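Long-range contacts in Protease/Reverse transcriptase/ribonuclease H (Eastern chimpanzee simian foamy virus, PDB 7KSF), which combines an aspartic protease with a reverse transcriptase and ribonuclease H, thus probably serving viral maturation and the copying of the foamy virus RNA genome into DNA: residues L94-L99 and I178-K183; R215-T220 and Q282-S287; V239-K244 and Y313-D318; T246-N251 and L342-I347. The protein carries 1 engineered substitution. All coordinates share one frame; numbering follows the deposited sequence.

Interaction 1 of 4, residues L94-L99 and I178-K183; sequences LQLTIL and IDDLLK
Thr-97 and Asp-180 pin the extended loop that follows strand 79-81 to the side of helix 171-184. The grip is chiefly polar. The hydroxyl OG1 of Thr-97 donates to OD1 of Asp-180 at 2.6 Å, meeting the carboxylate on its syn side and only 15° out of its plane. CG of Asp-180 stands beside its own backbone N (chi1 -69°). The Thr-97 backbone N adds a weak bond to the same OD1, 3.4 Å away. Threonine suits this place because its short hydroxyl reaches the carboxylate directly, while aspartate is short enough to present that oxygen close to the helix surface. The two side chains meet roughly perpendicular to one another.

Next to this pair the buried Leu-96 packs on the aspartate. Its CD2 methyl lies 3.8 Å from Asp-180 OD1, so the carboxylate sits against hydrocarbon on that flank; the Asp-180 side chain also touches Asn-139. One turn further along the helix, Lys-183 stretches out fully extended, with CG anti to the backbone N (chi1 -157°), and NZ gives a weak bond of 3.3 Å to the Gln-95 carbonyl O. This end is exposed, as befits a lysine whose long chain bridges the gap without burying its charge.

Helix 171-184 is followed after two residues by strand 187-189, which Ile-178, Leu-181 and Leu-182 touch. This helix-then-strand order is consistent with the fingers of retroviral reverse transcriptases, here tethered by side-chain hydrogen bonds to a loop of the protease part of the chain.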
loop_
_atom_site.group_PDB
_atom_site.type_symbol
_atom_site.label_atom_id
_atom_site.label_comp_id
_atom_site.label_asym_id
_atom_site.label_seq_id
_atom_site.Cartn_x
_atom_site.Cartn_y
_atom_site.Cartn_z
ATOM N N LEU A 94 26.279 14.167 -6.972
ATOM C CA LEU A 94 26.057 12.791 -7.383
ATOM C C LEU A 94 25.128 12.749 -8.589
ATOM O O LEU A 94 24.126 13.464 -8.648
ATOM C CB LEU A 94 25.468 11.979 -6.232
ATOM C CG LEU A 94 25.044 10.550 -6.563
ATOM C CD1 LEU A 94 26.227 9.715 -7.032
ATOM C CD2 LEU A 94 24.389 9.916 -5.355
ATOM N N GLN A 95 25.477 11.912 -9.563
ATOM C CA GLN A 95 24.704 11.774 -10.794
ATOM C C GLN A 95 24.547 10.291 -11.093
ATOM O O GLN A 95 25.519 9.622 -11.459
ATOM C CB GLN A 95 25.382 12.498 -11.960
ATOM C CG GLN A 95 25.472 14.013 -11.805
ATOM C CD GLN A 95 24.306 14.743 -12.443
ATOM O OE1 GLN A 95 23.794 14.333 -13.486
ATOM N NE2 GLN A 95 23.873 15.837 -11.818
ATOM N N LEU A 96 23.332 9.779 -10.941
ATOM C CA LEU A 96 23.044 8.380 -11.193
ATOM C C LEU A 96 22.222 8.320 -12.480
ATOM O O LEU A 96 22.118 9.309 -13.215
ATOM C CB LEU A 96 22.168 7.830 -10.064
ATOM C CG LEU A 96 22.854 7.740 -8.695
ATOM C CD1 LEU A 96 21.861 7.274 -7.657
ATOM C CD2 LEU A 96 24.050 6.805 -8.754
ATOM N N THR A 97 21.552 7.106 -12.772
ATOM C CA THR A 97 21.068 6.786 -14.109
ATOM C C THR A 97 19.763 7.505 -14.428
ATOM O O THR A 97 19.710 8.331 -15.345
ATOM C CB THR A 97 20.892 5.277 -14.252
ATOM O OG1 THR A 97 22.092 4.612 -13.830
ATOM C CG2 THR A 97 20.612 4.921 -15.701
ATOM N N ILE A 98 18.701 7.201 -13.692
ATOM C CA ILE A 98 17.356 7.671 -14.004
ATOM C C ILE A 98 16.929 8.689 -12.958
ATOM O O ILE A 98 17.057 8.445 -11.753
ATOM C CB ILE A 98 16.356 6.505 -14.069
ATOM C CG1 ILE A 98 16.753 5.516 -15.163
ATOM C CG2 ILE A 98 14.944 7.026 -14.299
ATOM C CD1 ILE A 98 15.836 4.322 -15.251
ATOM N N LEU A 99 16.408 9.820 -13.421
ATOM C CA LEU A 99 15.846 10.838 -12.548
ATOM C C LEU A 99 14.361 10.563 -12.356
ATOM O O LEU A 99 13.629 10.364 -13.331
ATOM C CB LEU A 99 16.069 12.222 -13.152
ATOM C CG LEU A 99 15.610 13.450 -12.372
ATOM C CD1 LEU A 99 16.410 13.607 -11.090
ATOM C CD2 LEU A 99 15.761 14.672 -13.256
ATOM N N ILE A 178 22.570 -2.499 -10.393
ATOM C CA ILE A 178 23.920 -2.947 -10.059
ATOM C C ILE A 178 24.928 -1.831 -10.294
ATOM O O ILE A 178 25.819 -1.598 -9.472
ATOM C CB ILE A 178 24.285 -4.209 -10.861
ATOM C CG1 ILE A 178 23.257 -5.318 -10.629
ATOM C CG2 ILE A 178 25.667 -4.703 -10.466
ATOM C CD1 ILE A 178 23.308 -5.900 -9.241
ATOM N N ASP A 179 24.793 -1.113 -11.412
ATOM C CA ASP A 179 25.725 -0.031 -11.712
ATOM C C ASP A 179 25.593 1.107 -10.706
ATOM O O ASP A 179 26.599 1.625 -10.206
ATOM C CB ASP A 179 25.499 0.481 -13.134
ATOM C CG ASP A 179 25.994 -0.488 -14.189
ATOM O OD1 ASP A 179 26.640 -1.493 -13.819
ATOM O OD2 ASP A 179 25.753 -0.237 -15.388
ATOM N N ASP A 180 24.359 1.508 -10.396
ATOM C CA ASP A 180 24.157 2.636 -9.493
ATOM C C ASP A 180 24.690 2.335 -8.096
ATOM O O ASP A 180 25.369 3.173 -7.491
ATOM C CB ASP A 180 22.672 3.005 -9.444
ATOM C CG ASP A 180 22.175 3.598 -10.753
ATOM O OD1 ASP A 180 22.931 4.364 -11.381
ATOM O OD2 ASP A 180 21.035 3.295 -11.157
ATOM N N LEU A 181 24.403 1.142 -7.571
ATOM C CA LEU A 181 24.890 0.786 -6.242
ATOM C C LEU A 181 26.404 0.648 -6.229
ATOM O O LEU A 181 27.060 1.070 -5.270
ATOM C CB LEU A 181 24.231 -0.508 -5.771
ATOM C CG LEU A 181 22.708 -0.424 -5.666
ATOM C CD1 LEU A 181 22.147 -1.744 -5.190
ATOM C CD2 LEU A 181 22.297 0.705 -4.737
ATOM N N LEU A 182 26.975 0.050 -7.274
ATOM C CA LEU A 182 28.426 0.045 -7.408
ATOM C C LEU A 182 28.962 1.464 -7.470
ATOM O O LEU A 182 30.005 1.777 -6.884
ATOM C CB LEU A 182 28.847 -0.732 -8.657
ATOM C CG LEU A 182 28.777 -2.254 -8.634
ATOM C CD1 LEU A 182 28.928 -2.778 -10.050
ATOM C CD2 LEU A 182 29.850 -2.835 -7.730
ATOM N N LYS A 183 28.251 2.345 -8.179
ATOM C CA LYS A 183 28.694 3.728 -8.300
ATOM C C LYS A 183 28.649 4.432 -6.952
ATOM O O LYS A 183 29.544 5.216 -6.622
ATOM C CB LYS A 183 27.836 4.467 -9.326
ATOM C CG LYS A 183 28.500 5.694 -9.942
ATOM C CD LYS A 183 27.679 6.237 -11.102
ATOM C CE LYS A 183 28.522 7.110 -12.016
ATOM N NZ LYS A 183 27.708 7.759 -13.079
#

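Interaction 2 of 4, residues R215-T220 and Q282-S287; sequences REVNKT and QGFLNS
Asn-218 and Leu-285 form the close part of this contact, their side chains passing one another head to tail. CB of Asn-218 lies 3.7 Å from both CB and CD1 of Leu-285, and the amide end continues over the leucine toward the loop backbone. There ND2 donates to the Gly-283 carbonyl O at 3.3 Å; the N-H points almost straight at the oxygen (175°), which lies in the amide plane. Asparagine suits the place because its flat, short amide can reach a backbone carbonyl while its CB still packs on leucine. Deeper in, contact is sparser: CG1 of Val-217 meets the edge of the Phe-284 ring at CE2, 4.3 Å away, both residues being buried.

Toward solvent the contact thins. Gly-283, whose O takes that bond, is exposed and has a positive phi (90°), a backbone shape that suits glycine because a side chain here would collide with the carbonyl oxygen of Gln-282. Lys-219 starts away from the loop, and its NZ forms a salt bridge with Glu-216 OE1 (2.7 Å) within its own segment.

The sequence Gln-Gly-Phe-Leu-Asn-Ser leading into helix 287-299 matches motif B of reverse transcriptases, the loop entering a palm helix.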
loop_
_atom_site.group_PDB
_atom_site.type_symbol
_atom_site.label_atom_id
_atom_site.label_comp_id
_atom_site.label_asym_id
_atom_site.label_seq_id
_atom_site.Cartn_x
_atom_site.Cartn_y
_atom_site.Cartn_z
ATOM N N ARG A 215 17.406 -16.788 3.216
ATOM C CA ARG A 215 16.960 -17.687 4.272
ATOM C C ARG A 215 18.007 -18.737 4.622
ATOM O O ARG A 215 17.890 -19.382 5.668
ATOM C CB ARG A 215 15.644 -18.362 3.874
ATOM C CG ARG A 215 15.642 -18.990 2.493
ATOM C CD ARG A 215 14.219 -19.290 2.031
ATOM N NE ARG A 215 14.163 -19.667 0.620
ATOM C CZ ARG A 215 13.037 -19.831 -0.066
ATOM N NH1 ARG A 215 11.865 -19.648 0.529
ATOM N NH2 ARG A 215 13.078 -20.173 -1.348
ATOM N N GLU A 216 19.022 -18.922 3.777
ATOM C CA GLU A 216 20.110 -19.832 4.113
ATOM C C GLU A 216 21.068 -19.206 5.118
ATOM O O GLU A 216 21.620 -19.906 5.972
ATOM C CB GLU A 216 20.860 -20.249 2.846
ATOM C CG GLU A 216 20.045 -21.138 1.928
ATOM C CD GLU A 216 19.630 -22.431 2.601
ATOM O OE1 GLU A 216 20.428 -22.975 3.395
ATOM O OE2 GLU A 216 18.501 -22.901 2.342
ATOM N N VAL A 217 21.280 -17.892 5.025
ATOM C CA VAL A 217 22.142 -17.221 5.990
ATOM C C VAL A 217 21.398 -16.960 7.295
ATOM O O VAL A 217 22.004 -16.968 8.371
ATOM C CB VAL A 217 22.695 -15.920 5.387
ATOM C CG1 VAL A 217 23.769 -15.330 6.283
ATOM C CG2 VAL A 217 23.241 -16.171 3.993
ATOM N N ASN A 218 20.081 -16.741 7.228
ATOM C CA ASN A 218 19.328 -16.397 8.429
ATOM C C ASN A 218 19.236 -17.567 9.402
ATOM O O ASN A 218 19.183 -17.353 10.618
ATOM C CB ASN A 218 17.934 -15.905 8.041
ATOM C CG ASN A 218 17.977 -14.714 7.102
ATOM O OD1 ASN A 218 18.970 -13.990 7.046
ATOM N ND2 ASN A 218 16.899 -14.512 6.352
ATOM N N LYS A 219 19.208 -18.805 8.894
ATOM C CA LYS A 219 19.246 -19.969 9.773
ATOM C C LYS A 219 20.556 -20.050 10.549
ATOM O O LYS A 219 20.595 -20.670 11.618
ATOM C CB LYS A 219 19.040 -21.251 8.963
ATOM C CG LYS A 219 20.273 -21.688 8.188
ATOM C CD LYS A 219 19.991 -22.904 7.318
ATOM C CE LYS A 219 21.238 -23.331 6.559
ATOM N NZ LYS A 219 20.966 -24.467 5.636
ATOM N N THR A 220 21.620 -19.434 10.030
ATOM C CA THR A 220 22.908 -19.427 10.715
ATOM C C THR A 220 22.973 -18.319 11.757
ATOM O O THR A 220 23.331 -18.564 12.914
ATOM C CB THR A 220 24.036 -19.259 9.696
ATOM O OG1 THR A 220 24.203 -20.475 8.955
ATOM C CG2 THR A 220 25.339 -18.904 10.395
ATOM N N GLN A 282 18.371 -6.146 1.984
ATOM C CA GLN A 282 16.993 -6.533 2.249
ATOM C C GLN A 282 16.842 -8.044 2.151
ATOM O O GLN A 282 17.494 -8.700 1.333
ATOM C CB GLN A 282 16.044 -5.841 1.271
ATOM C CG GLN A 282 16.404 -6.032 -0.192
ATOM C CD GLN A 282 15.637 -5.095 -1.106
ATOM O OE1 GLN A 282 14.876 -4.243 -0.646
ATOM N NE2 GLN A 282 15.838 -5.244 -2.409
ATOM N N GLY A 283 16.039 -8.659 2.952
ATOM C CA GLY A 283 15.900 -10.092 3.080
ATOM C C GLY A 283 16.820 -10.724 4.101
ATOM O O GLY A 283 16.696 -11.928 4.362
ATOM N N PHE A 284 17.741 -9.954 4.679
ATOM C CA PHE A 284 18.625 -10.431 5.732
ATOM C C PHE A 284 17.858 -10.560 7.048
ATOM O O PHE A 284 16.780 -9.985 7.226
ATOM C CB PHE A 284 19.819 -9.484 5.894
ATOM C CG PHE A 284 20.821 -9.929 6.924
ATOM C CD1 PHE A 284 20.895 -9.297 8.158
ATOM C CD2 PHE A 284 21.684 -10.978 6.665
ATOM C CE1 PHE A 284 21.813 -9.704 9.107
ATOM C CE2 PHE A 284 22.607 -11.390 7.610
ATOM C CZ PHE A 284 22.673 -10.750 8.833
ATOM N N LEU A 285 18.432 -11.327 7.976
ATOM C CA LEU A 285 17.726 -11.655 9.210
ATOM C C LEU A 285 17.586 -10.437 10.120
ATOM O O LEU A 285 16.493 -10.147 10.615
ATOM C CB LEU A 285 18.445 -12.791 9.938
ATOM C CG LEU A 285 17.708 -13.385 11.138
ATOM C CD1 LEU A 285 16.328 -13.883 10.729
ATOM C CD2 LEU A 285 18.516 -14.504 11.774
ATOM N N ASN A 286 18.682 -9.716 10.351
ATOM C CA ASN A 286 18.703 -8.627 11.320
ATOM C C ASN A 286 18.602 -7.242 10.691
ATOM O O ASN A 286 18.607 -6.248 11.423
ATOM C CB ASN A 286 19.973 -8.704 12.168
ATOM C CG ASN A 286 19.969 -9.879 13.115
ATOM O OD1 ASN A 286 18.920 -10.454 13.402
ATOM N ND2 ASN A 286 21.145 -10.247 13.610
ATOM N N SER A 287 18.519 -7.149 9.364
ATOM C CA SER A 287 18.432 -5.839 8.720
ATOM C C SER A 287 17.201 -5.046 9.142
ATOM O O SER A 287 17.349 -3.858 9.474
ATOM C CB SER A 287 18.498 -6.004 7.200
ATOM O OG SER A 287 19.808 -6.335 6.778
#

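Interaction 3 of 4, residues V239-K244 and Y313-D318; sequences VRQKYK and YLSHDD
Residues Tyr-243 and Lys-244 run antiparallel to Ser-315 and His-316, where the backbone N of Tyr-243 donates to the His-316 O at 3.3 Å and the return bond, from His-316 N to Tyr-243 O, is only weak. Ser-315 adds two side-chain bonds to the backbone. Its OG, anti to the backbone N (chi1 -175°), accepts the Gln-241 N-H at 2.6 Å and donates to the Tyr-243 O at 3.2 Å from above the carbonyl plane. A small hydroxyl that both accepts and donates is well suited to bind two backbone groups of a chain entering its strand.

Lys-244 runs alongside Tyr-313 in the same direction. The phenol OH comes within 3.3 Å of Lys-244 CG and 3.6 Å of Arg-240 CG, while the Val-239 O sits in the ring plane at the edge, near CE1. The aliphatic parts of the two basic residues thus both meet the phenol oxygen, and their polar tips go elsewhere: Lys-244 NZ to the carbonyls of Lys-350 and Gly-363, Arg-240 NE to that of Gly-365. At the far end Lys-242 lays CB 3.2 Å from the Asp-317 O, and its CG rests 3.8 Å above one face of the Tyr-243 ring, toward the rim.

Strand 311-316 has strand 306-308 as its other partner, and Asp-318 is the N-cap of helix 319-336. Tyr-243 packs on Pro-319 and His-322 at the start of that helix, whereas Tyr-313 meets Leu-355.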
loop_
_atom_site.group_PDB
_atom_site.type_symbol
_atom_site.label_atom_id
_atom_site.label_comp_id
_atom_site.label_asym_id
_atom_site.label_seq_id
_atom_site.Cartn_x
_atom_site.Cartn_y
_atom_site.Cartn_z
ATOM N N VAL A 239 -1.969 6.864 17.690
ATOM C CA VAL A 239 -2.799 8.003 18.072
ATOM C C VAL A 239 -3.301 8.646 16.788
ATOM O O VAL A 239 -2.531 9.308 16.084
ATOM C CB VAL A 239 -2.043 9.036 18.923
ATOM C CG1 VAL A 239 -2.945 10.240 19.217
ATOM C CG2 VAL A 239 -1.544 8.419 20.213
ATOM N N ARG A 240 -4.598 8.496 16.508
ATOM C CA ARG A 240 -5.194 9.083 15.276
ATOM C C ARG A 240 -5.706 10.499 15.571
ATOM O O ARG A 240 -6.689 10.625 16.327
ATOM C CB ARG A 240 -6.326 8.192 14.754
ATOM C CG ARG A 240 -6.039 7.551 13.406
ATOM C CD ARG A 240 -6.537 6.120 13.325
ATOM N NE ARG A 240 -7.596 5.846 14.288
ATOM C CZ ARG A 240 -8.710 5.180 14.010
ATOM N NH1 ARG A 240 -8.918 4.716 12.789
ATOM N NH2 ARG A 240 -9.614 4.982 14.953
ATOM N N GLN A 241 -5.058 11.521 14.995
ATOM C CA GLN A 241 -5.470 12.906 15.187
ATOM C C GLN A 241 -6.144 13.440 13.928
ATOM O O GLN A 241 -6.701 12.667 13.139
ATOM C CB GLN A 241 -4.274 13.777 15.565
ATOM C CG GLN A 241 -3.520 13.306 16.805
ATOM C CD GLN A 241 -4.012 13.957 18.085
ATOM O OE1 GLN A 241 -3.701 15.115 18.361
ATOM N NE2 GLN A 241 -4.786 13.216 18.873
ATOM N N LYS A 242 -6.116 14.763 13.739
ATOM C CA LYS A 242 -6.815 15.366 12.610
ATOM C C LYS A 242 -6.170 14.961 11.290
ATOM O O LYS A 242 -6.786 14.277 10.465
ATOM C CB LYS A 242 -6.843 16.888 12.761
ATOM C CG LYS A 242 -7.688 17.593 11.714
ATOM C CD LYS A 242 -7.761 19.086 11.991
ATOM C CE LYS A 242 -8.523 19.839 10.905
ATOM N NZ LYS A 242 -8.415 21.314 11.097
ATOM N N TYR A 243 -4.924 15.369 11.073
ATOM C CA TYR A 243 -4.196 15.036 9.859
ATOM C C TYR A 243 -3.260 13.861 10.110
ATOM O O TYR A 243 -2.758 13.667 11.220
ATOM C CB TYR A 243 -3.391 16.235 9.351
ATOM C CG TYR A 243 -4.203 17.494 9.177
ATOM C CD1 TYR A 243 -4.215 18.474 10.158
ATOM C CD2 TYR A 243 -4.957 17.708 8.031
ATOM C CE1 TYR A 243 -4.951 19.626 10.008
ATOM C CE2 TYR A 243 -5.702 18.861 7.872
ATOM C CZ TYR A 243 -5.694 19.818 8.863
ATOM O OH TYR A 243 -6.433 20.967 8.710
ATOM N N LYS A 244 -3.033 13.075 9.063
ATOM C CA LYS A 244 -2.162 11.913 9.132
ATOM C C LYS A 244 -1.187 11.941 7.962
ATOM O O LYS A 244 -1.564 12.287 6.840
ATOM C CB LYS A 244 -2.973 10.615 9.119
ATOM C CG LYS A 244 -3.892 10.476 10.318
ATOM C CD LYS A 244 -5.239 9.921 9.917
ATOM C CE LYS A 244 -6.242 10.067 11.045
ATOM N NZ LYS A 244 -7.610 9.707 10.599
ATOM N N TYR A 313 4.977 7.132 10.618
ATOM C CA TYR A 313 3.650 7.682 10.909
ATOM C C TYR A 313 3.666 8.927 11.798
ATOM O O TYR A 313 4.345 8.964 12.825
ATOM C CB TYR A 313 2.764 6.603 11.535
ATOM C CG TYR A 313 1.331 7.036 11.758
ATOM C CD1 TYR A 313 0.945 7.642 12.945
ATOM C CD2 TYR A 313 0.365 6.830 10.781
ATOM C CE1 TYR A 313 -0.364 8.038 13.151
ATOM C CE2 TYR A 313 -0.945 7.220 10.980
ATOM C CZ TYR A 313 -1.303 7.822 12.166
ATOM O OH TYR A 313 -2.609 8.214 12.368
ATOM N N LEU A 314 2.904 9.942 11.394
ATOM C CA LEU A 314 2.803 11.188 12.139
ATOM C C LEU A 314 1.355 11.640 12.098
ATOM O O LEU A 314 0.754 11.683 11.021
ATOM C CB LEU A 314 3.716 12.272 11.561
ATOM C CG LEU A 314 3.759 13.551 12.397
ATOM C CD1 LEU A 314 4.053 13.218 13.851
ATOM C CD2 LEU A 314 4.803 14.501 11.844
ATOM N N SER A 315 0.802 11.970 13.264
ATOM C CA SER A 315 -0.601 12.366 13.357
ATOM C C SER A 315 -0.733 13.432 14.435
ATOM O O SER A 315 -0.537 13.143 15.619
ATOM C CB SER A 315 -1.490 11.163 13.663
ATOM O OG SER A 315 -2.860 11.519 13.644
ATOM N N HIS A 316 -1.064 14.656 14.031
ATOM C CA HIS A 316 -1.300 15.753 14.958
ATOM C C HIS A 316 -2.638 16.402 14.647
ATOM O O HIS A 316 -3.030 16.515 13.481
ATOM C CB HIS A 316 -0.181 16.800 14.899
ATOM C CG HIS A 316 1.009 16.464 15.744
ATOM N ND1 HIS A 316 1.898 15.464 15.416
ATOM C CD2 HIS A 316 1.454 16.996 16.908
ATOM C CE1 HIS A 316 2.841 15.395 16.341
ATOM N NE2 HIS A 316 2.593 16.314 17.256
ATOM N N ASP A 317 -3.337 16.829 15.701
ATOM C CA ASP A 317 -4.659 17.419 15.533
ATOM C C ASP A 317 -4.579 18.875 15.094
ATOM O O ASP A 317 -5.368 19.316 14.249
ATOM C CB ASP A 317 -5.460 17.287 16.832
ATOM C CG ASP A 317 -4.705 17.802 18.047
ATOM O OD1 ASP A 317 -3.460 17.908 17.982
ATOM O OD2 ASP A 317 -5.356 18.092 19.074
ATOM N N ASP A 318 -3.644 19.629 15.648
ATOM C CA ASP A 318 -3.516 21.036 15.298
ATOM C C ASP A 318 -2.922 21.162 13.900
ATOM O O ASP A 318 -1.851 20.596 13.640
ATOM C CB ASP A 318 -2.645 21.750 16.324
ATOM C CG ASP A 318 -2.954 23.227 16.423
ATOM O OD1 ASP A 318 -3.190 23.858 15.372
ATOM O OD2 ASP A 318 -2.973 23.756 17.555
#

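Interaction 4 of 4, residues T246-N251 and L342-I347; sequences TLDLAN and LKKSEI
Thr-246 holds OG1 anti to its backbone N (chi1 168°), which leaves CG2 between the N and the carbonyl carbon, 3.4 Å from Glu-346 CB; Glu-346 holds CG beside its own N (chi1 -48°), 3.7 Å from that same Thr-246 CG2. The two side chains extend together on one face of the sheet, the threonine methyl touching the aliphatic stem of the glutamate, whose OE1 accepts a hydrogen bond from Glu-353 N. The backbones of the same two residues form an antiparallel hydrogen-bonded pair, Thr-246 N to Glu-346 O at 2.6 Å and Glu-346 N to Thr-246 O at 2.8 Å, with the strands at 156°.

Farther along, the Asp-248 N-H reaches Ser-345 OG at 3.2 Å, a bond to be treated as doubtful, since the modelled OG is crowded. Leu-247 turns to the other face, where its CD2 lies 3.9 Å from Ser-345 CB and 4.1 Å from Ile-347 CG1, branched hydrocarbons fitting a buried layer.

Helix 319-336 packs on that layer, with Phe-330 against Leu-247 and Leu-326 against Ile-347, while Ile-109 of helix 102-112 also meets Ile-347. Strand 340-341 pairs with the later part of strand 243-249, and Asp-248 lies near Asp-310 in the hairpin joining strands 306-308 and 311-316.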
loop_
_atom_site.group_PDB
_atom_site.type_symbol
_atom_site.label_atom_id
_atom_site.label_comp_id
_atom_site.label_asym_id
_atom_site.label_seq_id
_atom_site.Cartn_x
_atom_site.Cartn_y
_atom_site.Cartn_z
ATOM N N THR A 246 2.290 9.835 6.172
ATOM C CA THR A 246 3.186 8.697 6.065
ATOM C C THR A 246 4.285 9.014 5.059
ATOM O O THR A 246 4.020 9.581 3.994
ATOM C CB THR A 246 2.435 7.429 5.651
ATOM O OG1 THR A 246 3.376 6.412 5.286
ATOM C CG2 THR A 246 1.522 7.704 4.475
ATOM N N LEU A 247 5.520 8.653 5.407
ATOM C CA LEU A 247 6.693 8.919 4.581
ATOM C C LEU A 247 7.416 7.610 4.312
ATOM O O LEU A 247 7.893 6.960 5.245
ATOM C CB LEU A 247 7.642 9.903 5.262
ATOM C CG LEU A 247 7.126 11.323 5.440
ATOM C CD1 LEU A 247 8.126 12.124 6.243
ATOM C CD2 LEU A 247 6.893 11.956 4.081
ATOM N N ASP A 248 7.516 7.238 3.042
ATOM C CA ASP A 248 8.197 6.013 2.655
ATOM C C ASP A 248 9.680 6.300 2.460
ATOM O O ASP A 248 10.049 7.218 1.723
ATOM C CB ASP A 248 7.591 5.442 1.373
ATOM C CG ASP A 248 8.305 4.193 0.898
ATOM O OD1 ASP A 248 8.885 3.476 1.740
ATOM O OD2 ASP A 248 8.283 3.928 -0.324
ATOM N N LEU A 249 10.524 5.517 3.125
ATOM C CA LEU A 249 11.961 5.661 2.967
ATOM C C LEU A 249 12.446 4.868 1.755
ATOM O O LEU A 249 11.761 3.977 1.248
ATOM C CB LEU A 249 12.690 5.208 4.235
ATOM C CG LEU A 249 12.309 5.979 5.506
ATOM C CD1 LEU A 249 13.103 5.490 6.710
ATOM C CD2 LEU A 249 12.496 7.474 5.313
ATOM N N ALA A 250 13.644 5.211 1.287
ATOM C CA ALA A 250 14.189 4.631 0.060
ATOM C C ALA A 250 15.133 3.479 0.405
ATOM O O ALA A 250 16.352 3.557 0.247
ATOM C CB ALA A 250 14.893 5.702 -0.764
ATOM N N ASN A 251 14.531 2.384 0.873
ATOM C CA ASN A 251 15.262 1.205 1.340
ATOM C C ASN A 251 16.343 1.471 2.396
ATOM O O ASN A 251 17.538 1.278 2.178
ATOM C CB ASN A 251 15.859 0.433 0.157
ATOM C CG ASN A 251 14.846 -0.472 -0.524
ATOM O OD1 ASN A 251 13.637 -0.260 -0.418
ATOM N ND2 ASN A 251 15.336 -1.491 -1.219
ATOM N N LEU A 342 8.928 10.412 -2.331
ATOM C CA LEU A 342 7.615 11.033 -2.469
ATOM C C LEU A 342 6.719 10.298 -3.452
ATOM O O LEU A 342 5.604 10.760 -3.719
ATOM C CB LEU A 342 7.772 12.494 -2.891
ATOM C CG LEU A 342 8.583 13.329 -1.900
ATOM C CD1 LEU A 342 8.799 14.733 -2.428
ATOM C CD2 LEU A 342 7.896 13.363 -0.545
ATOM N N LYS A 343 7.178 9.167 -3.994
ATOM C CA LYS A 343 6.346 8.377 -4.893
ATOM C C LYS A 343 5.169 7.765 -4.145
ATOM O O LYS A 343 4.031 7.782 -4.630
ATOM C CB LYS A 343 7.188 7.287 -5.555
ATOM C CG LYS A 343 6.402 6.345 -6.446
ATOM C CD LYS A 343 7.306 5.280 -7.043
ATOM C CE LYS A 343 6.561 4.419 -8.048
ATOM N NZ LYS A 343 5.995 5.235 -9.157
ATOM N N LYS A 344 5.425 7.221 -2.955
ATOM C CA LYS A 344 4.393 6.574 -2.156
ATOM C C LYS A 344 4.132 7.293 -0.839
ATOM O O LYS A 344 3.359 6.792 -0.015
ATOM C CB LYS A 344 4.771 5.113 -1.895
ATOM C CG LYS A 344 5.006 4.294 -3.159
ATOM C CD LYS A 344 3.745 4.206 -4.011
ATOM C CE LYS A 344 3.959 3.329 -5.236
ATOM N NZ LYS A 344 2.707 3.160 -6.031
ATOM N N SER A 345 4.752 8.448 -0.618
ATOM C CA SER A 345 4.518 9.190 0.611
ATOM C C SER A 345 3.166 9.898 0.556
ATOM O O SER A 345 2.709 10.328 -0.504
ATOM C CB SER A 345 5.634 10.205 0.843
ATOM O OG SER A 345 6.899 9.568 0.867
ATOM N N GLU A 346 2.524 9.998 1.716
ATOM C CA GLU A 346 1.256 10.697 1.853
ATOM C C GLU A 346 1.383 11.683 3.001
ATOM O O GLU A 346 1.740 11.297 4.118
ATOM C CB GLU A 346 0.100 9.727 2.111
ATOM C CG GLU A 346 0.080 8.544 1.164
ATOM C CD GLU A 346 -0.978 7.525 1.529
ATOM O OE1 GLU A 346 -1.935 7.887 2.248
ATOM O OE2 GLU A 346 -0.850 6.361 1.098
ATOM N N ILE A 347 1.093 12.954 2.726
ATOM C CA ILE A 347 1.328 14.033 3.674
ATOM C C ILE A 347 0.032 14.801 3.891
ATOM O O ILE A 347 -0.590 15.263 2.930
ATOM C CB ILE A 347 2.436 14.983 3.183
ATOM C CG1 ILE A 347 3.718 14.201 2.887
ATOM C CG2 ILE A 347 2.699 16.065 4.216
ATOM C CD1 ILE A 347 4.851 15.059 2.378
#

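How the interactions relate
Interaction 1 comes first along the chain, closing a loop of 78 residues and tying a loop of the protease part to helix 171-184 before the others open. Interactions 2, 3 and 4 then open in turn at 215-220, 239-244 and 246-251 and close in the same order, so each crosses the other two. Interactions 3 and 4 share strand 243-249, which pairs with strand 311-316 in one and strand 345-349 in the other; their centres are about 16 Å apart. Interaction 2 ties helix 215-218 to the loop before helix 287-299 and touches interaction 4, Gln-282 OE1 lying 2.8 Å from Asn-251 ND2.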